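Local structure of tungsten formylmethanofuran dehydrogenase subunit E (Syntrophus aciditrophicus, 3D00) at residues 34-39 with 100-105. The protein binds zinc through a C-terminal treble-clef finger and belongs to the FmdE family, implicated in microbial methanogenesis, though its own role is not established. Sequence-based numbering, arbitrary orientation.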
loop_
_atom_site.group_PDB
_atom_site.type_symbol
_atom_site.label_atom_id
_atom_site.label_comp_id
_atom_site.label_asym_id
_atom_site.label_seq_id
_atom_site.Cartn_x
_atom_site.Cartn_y
_atom_site.Cartn_z
ATOM N N GLY A 34 -0.857 -15.477 0.097
ATOM C CA GLY A 34 -1.389 -16.047 -1.148
ATOM C C GLY A 34 -2.478 -17.093 -0.975
ATOM O O GLY A 34 -3.461 -17.160 -1.757
ATOM N N PHE A 35 -2.265 -17.975 -0.007
ATOM C CA PHE A 35 -3.243 -18.998 0.288
ATOM C C PHE A 35 -4.457 -18.355 0.843
ATOM O O PHE A 35 -5.543 -18.802 0.601
ATOM C CB PHE A 35 -2.681 -20.036 1.240
ATOM C CG PHE A 35 -1.701 -20.945 0.593
ATOM C CD1 PHE A 35 -2.113 -21.829 -0.392
ATOM C CD2 PHE A 35 -0.377 -20.964 0.998
ATOM C CE1 PHE A 35 -1.222 -22.677 -0.983
ATOM C CE2 PHE A 35 0.518 -21.813 0.418
ATOM C CZ PHE A 35 0.112 -22.654 -0.575
HETATM N N MSE A 36 -4.277 -17.319 1.632
HETATM C CA MSE A 36 -5.412 -16.642 2.226
HETATM C C MSE A 36 -6.288 -15.907 1.226
HETATM O O MSE A 36 -7.511 -16.024 1.244
HETATM C CB MSE A 36 -4.947 -15.678 3.320
HETATM C CG MSE A 36 -4.361 -16.390 4.503
HETATM SE SE MSE A 36 -3.333 -15.158 5.635
HETATM C CE MSE A 36 -4.686 -14.311 6.544
ATOM N N VAL A 37 -5.667 -15.174 0.336
ATOM C CA VAL A 37 -6.384 -14.435 -0.688
ATOM C C VAL A 37 -7.051 -15.393 -1.665
ATOM O O VAL A 37 -8.195 -15.164 -2.065
ATOM C CB VAL A 37 -5.445 -13.457 -1.444
ATOM C CG1 VAL A 37 -6.123 -12.867 -2.719
ATOM C CG2 VAL A 37 -4.974 -12.382 -0.506
ATOM N N ASP A 38 -6.356 -16.477 -2.018
ATOM C CA ASP A 38 -6.956 -17.530 -2.818
ATOM C C ASP A 38 -8.219 -18.145 -2.187
ATOM O O ASP A 38 -9.224 -18.295 -2.861
ATOM C CB ASP A 38 -5.914 -18.625 -3.101
ATOM C CG ASP A 38 -6.478 -19.792 -3.861
ATOM O OD1 ASP A 38 -6.526 -19.752 -5.112
ATOM O OD2 ASP A 38 -6.837 -20.765 -3.199
ATOM N N LEU A 39 -8.170 -18.511 -0.903
ATOM C CA LEU A 39 -9.359 -19.066 -0.218
ATOM C C LEU A 39 -10.501 -18.015 -0.150
ATOM O O LEU A 39 -11.678 -18.336 -0.349
ATOM C CB LEU A 39 -8.967 -19.542 1.189
ATOM C CG LEU A 39 -10.049 -20.130 2.122
ATOM C CD1 LEU A 39 -10.639 -21.308 1.430
ATOM C CD2 LEU A 39 -9.520 -20.521 3.536
ATOM N N VAL A 100 -10.417 -14.086 6.367
ATOM C CA VAL A 100 -9.548 -15.234 6.452
ATOM C C VAL A 100 -8.405 -14.892 7.369
ATOM O O VAL A 100 -7.818 -13.824 7.282
ATOM C CB VAL A 100 -8.974 -15.677 5.071
ATOM C CG1 VAL A 100 -8.161 -16.956 5.253
ATOM C CG2 VAL A 100 -10.079 -15.872 4.068
ATOM N N PHE A 101 -8.094 -15.838 8.236
ATOM C CA PHE A 101 -7.051 -15.694 9.182
ATOM C C PHE A 101 -6.411 -17.054 9.503
ATOM O O PHE A 101 -6.905 -18.113 9.089
ATOM C CB PHE A 101 -7.619 -15.012 10.443
ATOM C CG PHE A 101 -8.750 -15.760 11.133
ATOM C CD1 PHE A 101 -10.031 -15.683 10.664
ATOM C CD2 PHE A 101 -8.514 -16.497 12.271
ATOM C CE1 PHE A 101 -11.064 -16.333 11.321
ATOM C CE2 PHE A 101 -9.543 -17.159 12.942
ATOM C CZ PHE A 101 -10.815 -17.069 12.459
ATOM N N LEU A 102 -5.305 -17.006 10.235
ATOM C CA LEU A 102 -4.593 -18.210 10.638
ATOM C C LEU A 102 -5.202 -18.822 11.909
ATOM O O LEU A 102 -5.542 -18.121 12.859
ATOM C CB LEU A 102 -3.102 -17.925 10.826
ATOM C CG LEU A 102 -2.199 -18.131 9.602
ATOM C CD1 LEU A 102 -2.844 -17.441 8.449
ATOM C CD2 LEU A 102 -0.756 -17.618 9.843
ATOM N N ASP A 103 -5.326 -20.141 11.882
ATOM C CA ASP A 103 -5.915 -20.932 12.950
ATOM C C ASP A 103 -4.756 -21.743 13.559
ATOM O O ASP A 103 -4.336 -22.762 13.009
ATOM C CB ASP A 103 -6.992 -21.840 12.335
ATOM C CG ASP A 103 -8.005 -22.374 13.350
ATOM O OD1 ASP A 103 -8.492 -21.607 14.205
ATOM O OD2 ASP A 103 -8.354 -23.581 13.242
ATOM N N VAL A 104 -4.208 -21.254 14.673
ATOM C CA VAL A 104 -3.085 -21.942 15.354
ATOM C C VAL A 104 -3.478 -23.339 15.850
ATOM O O VAL A 104 -2.615 -24.236 15.885
ATOM C CB VAL A 104 -2.453 -21.081 16.472
ATOM C CG1 VAL A 104 -1.274 -21.826 17.149
ATOM C CG2 VAL A 104 -1.982 -19.747 15.889
ATOM N N GLU A 105 -4.772 -23.539 16.136
ATOM C CA GLU A 105 -5.318 -24.895 16.413
ATOM C C GLU A 105 -4.964 -25.907 15.309
ATOM O O GLU A 105 -4.769 -27.105 15.586
ATOM C CB GLU A 105 -6.849 -24.879 16.643
ATOM C CG GLU A 105 -7.435 -23.594 17.348
ATOM C CD GLU A 105 -8.783 -23.828 18.099
ATOM O OE1 GLU A 105 -9.521 -24.799 17.774
ATOM O OE2 GLU A 105 -9.110 -23.032 19.021
#
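Met36 on helix 28-42 faces Val100 on strand 96-102, their CA atoms 6.1 Å apart, where the two axes approach to 8.5 Å and run roughly antiparallel at 146°. This is helix-on-sheet packing in the alpha+beta core of the FmdE domain. The strand lies inside the mixed five-stranded sheet, and backbone hydrogen bonds tie Val100 to Val87 and Phe101 to Glu144. No hydrogen bond joins the helix segment to the strand segment. The side chains that meet are apolar, and the contact is buried.

Met36, a selenomethionine, makes three of the four residue contacts, and Val100 buries about as much of itself. The CB of Met36 points toward the strand. With CG anti to the carbonyl carbon (chi1 -67°), CG lies against CG1 of Val100, 3.9 Å away. The CB of Val100 points back toward the helix, and the two side chains slide past each other in opposite directions. Val100 CG1 also rests against CB of Met36. Its other methyl, CG2, lies 3.8 Å from the backbone O of Met36. Leu39, one turn on, adds a lighter contact through CD2, 4.2 Å from Val100 CG1. That methyl of Val100 therefore meets both helix side chains.

Farther out, the Met36 chain crosses Leu102 at about a right angle. The selenium sits 3.7 Å from Leu102 CD1. Phe85 touches both Met36 and Leu102, as does Leu143 of the adjoining strand, while Trp116 and Phe117 of helix 111-117 also pack on Leu102. The CB of Phe101 points away from the helix, and its side chain packs on Glu171 of the second subunit. The Met36 chain bends at its last torsion (chi3 78°). This places CE by the strand backbone, 3.8 Å from Phe101 CA and 3.3 Å from Val100 O.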